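Local atomic coordinates of YjbQ family protein (Sulfolobus solfataricus, PDB entry 1VPH), a protein that is of unknown function but belongs to the YjbQ (UPF0047) family and carries a bound potassium ion in its trimeric assembly. Residues D35-E38 / Q39-K43. Sequence-based numbering, arbitrary orientation. Where two conformers were deposited one is given.
Sequences DQVE and QIVEK
Val41 N donates to Val37 O at 2.9 Å, a bond that is nearly straight at the hydrogen (170°) and meets the oxygen almost in line with the carbonyl bond. Gln36 and Gln39 run alongside each other in the same direction, and Gln39 NE2 donates to Gln36 OE1 at 3.1 Å. This bond is bent (136° at the hydrogen): the donor is tilted from the Gln36 carbonyl plane, the acceptor lies out of the Gln39 amide plane, and the two amide planes stand 79° apart. Gln39 reaches it with CG placed between its own N and carbonyl carbon and a second bend at CG.

Successive i to i+4 backbone bonds identify regular alpha-helix. Gln36 O accepts one of them from Ile40 N at 3.2 Å, and beside this oxygen pack Gln39 CG and Ile40 CG1 and CD1. The helix, residues 34-44, packs one side on the five-stranded antiparallel sheet. Val37 and Val41, 4.4 Å apart at CG1 and CG2, both touch Cys51 and Leu120, and Ile40 meets Ile20 and Val144.

At another side, the carboxylates of Glu38 and Glu42 converge as like charges in the conformer given, their planes clearly twisted apart. The 3.0 Å between Glu38 OE2 and Glu42 OE2 is doubtful, because Glu38 was deposited in two conformers. Glu38 OE1 makes a weak hydrogen bond to Leu120 N.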
# COMPACT_ATOMS: atom_id res chain seq x y z
N ASP C 35 19.35 4.40 -2.09
CA ASP C 35 20.39 5.34 -1.63
C ASP C 35 19.97 6.79 -1.84
O ASP C 35 20.26 7.60 -0.95
CB ASP C 35 21.78 5.02 -2.20
CG ASP C 35 22.40 3.71 -1.63
OD1 ASP C 35 21.88 3.13 -0.63
OD2 ASP C 35 23.44 3.28 -2.17
N GLN C 36 19.23 7.09 -2.91
CA GLN C 36 18.71 8.42 -3.19
C GLN C 36 17.66 8.80 -2.20
O GLN C 36 17.66 9.92 -1.72
CB GLN C 36 18.17 8.41 -4.60
CG GLN C 36 18.23 9.66 -5.34
CD GLN C 36 19.67 10.14 -5.63
OE1 GLN C 36 20.30 10.71 -4.74
NE2 GLN C 36 20.12 10.03 -6.90
N VAL C 37 16.76 7.86 -1.87
CA VAL C 37 15.75 8.14 -0.84
C VAL C 37 16.43 8.43 0.51
O VAL C 37 16.10 9.40 1.22
CB VAL C 37 14.77 6.97 -0.69
CG1 VAL C 37 13.79 7.23 0.51
CG2 VAL C 37 14.01 6.76 -2.00
N GLU C 38 17.40 7.58 0.85
CA GLU C 38 18.14 7.74 2.09
C GLU C 38 18.86 9.08 2.15
O GLU C 38 18.81 9.75 3.20
CB GLU C 38 19.11 6.56 2.34
CG GLU C 38 19.81 6.63 3.71
CD GLU C 38 18.84 6.72 4.89
OE1 GLU C 38 17.86 5.94 4.92
OE2 GLU C 38 19.06 7.54 5.82
N GLN C 39 19.49 9.49 1.06
CA GLN C 39 20.14 10.80 1.08
C GLN C 39 19.14 11.97 1.34
O GLN C 39 19.48 12.94 2.05
CB GLN C 39 21.09 10.97 -0.12
CG GLN C 39 20.44 11.19 -1.41
CD GLN C 39 20.26 12.65 -1.68
OE1 GLN C 39 20.67 13.50 -0.87
NE2 GLN C 39 19.63 12.97 -2.80
N ILE C 40 17.95 11.89 0.76
CA ILE C 40 16.93 12.91 0.92
C ILE C 40 16.40 12.90 2.37
O ILE C 40 16.21 13.95 2.98
CB ILE C 40 15.82 12.68 -0.11
CG1 ILE C 40 16.35 12.88 -1.54
CG2 ILE C 40 14.62 13.60 0.18
CD1 ILE C 40 15.47 12.24 -2.63
N VAL C 41 16.20 11.71 2.93
CA VAL C 41 15.89 11.63 4.37
C VAL C 41 16.95 12.34 5.20
O VAL C 41 16.60 13.15 6.07
CB VAL C 41 15.69 10.20 4.87
CG1 VAL C 41 15.42 10.22 6.38
CG2 VAL C 41 14.57 9.57 4.10
N GLU C 42 18.23 12.08 4.91
CA GLU C 42 19.31 12.75 5.63
C GLU C 42 19.29 14.26 5.42
O GLU C 42 19.40 15.01 6.40
CB GLU C 42 20.68 12.10 5.33
CG GLU C 42 20.70 10.70 5.96
CD GLU C 42 21.96 9.87 5.72
OE1 GLU C 42 23.06 10.45 5.72
OE2 GLU C 42 21.82 8.62 5.56
N LYS C 43 19.07 14.70 4.19
CA LYS C 43 19.02 16.12 3.82
C LYS C 43 17.90 16.87 4.52
O LYS C 43 18.03 18.05 4.82
CB LYS C 43 18.79 16.21 2.30
CG LYS C 43 19.31 17.43 1.60